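Local coordinates for protein putative amidohydrolase (Unidentified, PDB 3MKV) that probably acts as a zinc-dependent prolidase of the amidohydrolase superfamily, hydrolysing dipeptides that end in proline, at residues T5-G11 / A47-K53. Where two conformers were deposited one is given. Residues are numbered along the deposited sequence.
Sequences TFLFRNG and AHVIDVK
Residues 5-9 and 48-51 run side by side as parallel beta strands, their axes 4.4 Å apart and inclined by 25°. Phe6 pairs with His48, Leu7 with Val49, Phe8 with Ile50 and Arg9 with Asp51. Thr5, Leu7 and Arg9 make the backbone hydrogen bonds, alternating as parallel strands do: His48 N to Thr5 O (3.1 Å), Leu7 N to His48 O (2.9 Å), Ile50 N to Leu7 O (2.6 Å), Arg9 N to Ile50 O (2.9 Å) and Val52 N to Arg9 O (3.1 Å). Phe6 and Phe8 turn theirs to strand 25-30.

On the face with Phe6, Phe8, His48 and Ile50, both phenylalanines are m. Ile50 (m,t) sets CD1 3.7 Å from Phe6 CD1 and over the Phe8 ring, a CH-pi contact 4.1 Å from its centroid. His48 (t) lies obliquely to Phe6, its NE2 hydrogen-bonded to Glu416 OE1.

On the other face Leu7 (t,t) brings CB 3.9 Å from Ala47 CB, small enough to admit Thr5 CG2 at 3.6 Å. In the conformer given, Arg9 runs out t,t, then turns at chi3 (p) and chi4 (72°), bringing NH1 2.5 Å from Asp51 OD2. Asn10 tolerates the left-handed corner (66/45); at Gly11 a CB would crowd Val52 CB.

In this small beta domain flanking the barrel, apolar contacts concentrate around Phe8, Ile50 and Val52, Phe8 and Val52 meeting strands 380-383 and 56-63; opposite, Leu7 adds a smaller patch, and a partly exposed ion pair closes the C-terminal end.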
loop_
_atom_site.group_PDB
_atom_site.type_symbol
_atom_site.label_atom_id
_atom_site.label_comp_id
_atom_site.label_asym_id
_atom_site.label_seq_id
_atom_site.Cartn_x
_atom_site.Cartn_y
_atom_site.Cartn_z
ATOM N N THR A 5 19.303 -43.491 36.063
ATOM C CA THR A 5 19.438 -42.997 37.426
ATOM C C THR A 5 20.859 -42.569 37.792
ATOM O O THR A 5 21.831 -43.052 37.220
ATOM C CB THR A 5 18.947 -44.064 38.429
ATOM O OG1 THR A 5 17.571 -44.370 38.160
ATOM C CG2 THR A 5 19.086 -43.575 39.855
ATOM N N PHE A 6 20.962 -41.645 38.745
ATOM C CA PHE A 6 22.253 -41.170 39.229
ATOM C C PHE A 6 22.217 -40.950 40.739
ATOM O O PHE A 6 21.212 -40.489 41.298
ATOM C CB PHE A 6 22.667 -39.873 38.531
ATOM C CG PHE A 6 22.945 -40.033 37.070
ATOM C CD1 PHE A 6 24.244 -40.161 36.610
ATOM C CD2 PHE A 6 21.906 -40.052 36.150
ATOM C CE1 PHE A 6 24.505 -40.305 35.256
ATOM C CE2 PHE A 6 22.159 -40.200 34.793
ATOM C CZ PHE A 6 23.461 -40.327 34.345
ATOM N N LEU A 7 23.321 -41.289 41.392
ATOM C CA LEU A 7 23.436 -41.084 42.824
ATOM C C LEU A 7 24.738 -40.369 43.178
ATOM O O LEU A 7 25.831 -40.938 43.083
ATOM C CB LEU A 7 23.309 -42.410 43.580
ATOM C CG LEU A 7 23.209 -42.249 45.096
ATOM C CD1 LEU A 7 22.514 -43.440 45.728
ATOM C CD2 LEU A 7 24.589 -42.057 45.699
ATOM N N PHE A 8 24.602 -39.106 43.561
ATOM C CA PHE A 8 25.720 -38.320 44.047
ATOM C C PHE A 8 26.012 -38.715 45.485
ATOM O O PHE A 8 25.100 -38.758 46.317
ATOM C CB PHE A 8 25.385 -36.836 43.970
ATOM C CG PHE A 8 25.293 -36.311 42.566
ATOM C CD1 PHE A 8 26.381 -35.693 41.972
ATOM C CD2 PHE A 8 24.119 -36.429 41.843
ATOM C CE1 PHE A 8 26.300 -35.203 40.685
ATOM C CE2 PHE A 8 24.035 -35.947 40.557
ATOM C CZ PHE A 8 25.125 -35.335 39.976
ATOM N N ARG A 9 27.269 -39.009 45.780
ATOM C CA ARG A 9 27.687 -39.471 47.096
ATOM C C ARG A 9 29.044 -38.880 47.521
ATOM O O ARG A 9 29.876 -38.590 46.690
ATOM C CB ARG A 9 27.774 -41.000 47.078
ATOM C CG ARG A 9 27.898 -41.655 48.443
ATOM C CD ARG A 9 28.103 -43.164 48.325
ATOM N NE ARG A 9 29.394 -43.506 47.729
ATOM C CZ ARG A 9 30.563 -43.374 48.350
ATOM N NH1 ARG A 9 31.690 -43.713 47.730
ATOM N NH2 ARG A 9 30.606 -42.902 49.591
ATOM N N ASN A 10 29.272 -38.783 48.818
ATOM C CA ASN A 10 30.571 -38.360 49.341
ATOM C C ASN A 10 30.985 -36.913 49.045
ATOM O O ASN A 10 32.140 -36.646 48.681
ATOM C CB ASN A 10 31.662 -39.304 48.847
ATOM C CG ASN A 10 32.833 -39.377 49.800
ATOM O OD1 ASN A 10 32.647 -39.510 51.013
ATOM N ND2 ASN A 10 34.047 -39.286 49.262
ATOM N N GLY A 11 30.056 -35.977 49.224
ATOM C CA GLY A 11 30.365 -34.569 49.011
ATOM C C GLY A 11 29.647 -33.617 49.950
ATOM O O GLY A 11 28.790 -34.020 50.742
ATOM N N ALA A 47 21.006 -47.278 40.178
ATOM C CA ALA A 47 21.697 -45.997 40.201
ATOM C C ALA A 47 23.125 -46.055 39.658
ATOM O O ALA A 47 23.879 -46.972 39.965
ATOM C CB ALA A 47 21.693 -45.425 41.613
ATOM N N HIS A 48 23.481 -45.067 38.841
ATOM C CA HIS A 48 24.864 -44.843 38.454
ATOM C C HIS A 48 25.464 -43.879 39.474
ATOM O O HIS A 48 25.070 -42.715 39.550
ATOM C CB HIS A 48 24.940 -44.256 37.047
ATOM C CG HIS A 48 26.296 -43.738 36.677
ATOM N ND1 HIS A 48 27.012 -44.225 35.603
ATOM C CD2 HIS A 48 27.067 -42.775 37.237
ATOM C CE1 HIS A 48 28.164 -43.583 35.518
ATOM N NE2 HIS A 48 28.223 -42.699 36.498
ATOM N N VAL A 49 26.404 -44.375 40.269
ATOM C CA VAL A 49 26.935 -43.623 41.401
ATOM C C VAL A 49 28.014 -42.625 41.006
ATOM O O VAL A 49 28.926 -42.945 40.245
ATOM C CB VAL A 49 27.507 -44.572 42.483
ATOM C CG1 VAL A 49 28.389 -43.804 43.480
ATOM C CG2 VAL A 49 26.381 -45.308 43.193
ATOM N N ILE A 50 27.915 -41.415 41.546
ATOM C CA ILE A 50 28.921 -40.393 41.295
ATOM C C ILE A 50 29.652 -40.010 42.580
ATOM O O ILE A 50 29.069 -39.448 43.507
ATOM C CB ILE A 50 28.302 -39.159 40.609
ATOM C CG1 ILE A 50 27.718 -39.569 39.250
ATOM C CG2 ILE A 50 29.340 -38.052 40.458
ATOM C CD1 ILE A 50 26.844 -38.530 38.592
ATOM N N ASP A 51 30.938 -40.332 42.634
ATOM C CA ASP A 51 31.726 -40.074 43.824
ATOM C C ASP A 51 32.431 -38.736 43.702
ATOM O O ASP A 51 33.253 -38.532 42.811
ATOM C CB ASP A 51 32.736 -41.200 44.050
ATOM C CG ASP A 51 33.135 -41.342 45.508
ATOM O OD1 ASP A 51 33.554 -40.331 46.116
ATOM O OD2 ASP A 51 33.031 -42.472 46.039
ATOM N N VAL A 52 32.113 -37.832 44.619
ATOM C CA VAL A 52 32.544 -36.448 44.512
ATOM C C VAL A 52 33.877 -36.148 45.203
ATOM O O VAL A 52 34.337 -35.005 45.181
ATOM C CB VAL A 52 31.446 -35.491 45.043
ATOM C CG1 VAL A 52 31.846 -34.040 44.828
ATOM C CG2 VAL A 52 30.120 -35.785 44.358
ATOM N N LYS A 53 34.493 -37.164 45.805
ATOM C CA LYS A 53 35.790 -36.995 46.469
ATOM C C LYS A 53 35.823 -35.734 47.313
ATOM O O LYS A 53 36.783 -34.957 47.253
ATOM C CB LYS A 53 36.939 -36.952 45.456
ATOM C CG LYS A 53 37.355 -38.308 44.902
ATOM C CD LYS A 53 37.979 -39.184 45.989
ATOM C CE LYS A 53 39.299 -38.609 46.513
ATOM N NZ LYS A 53 40.466 -38.964 45.653
#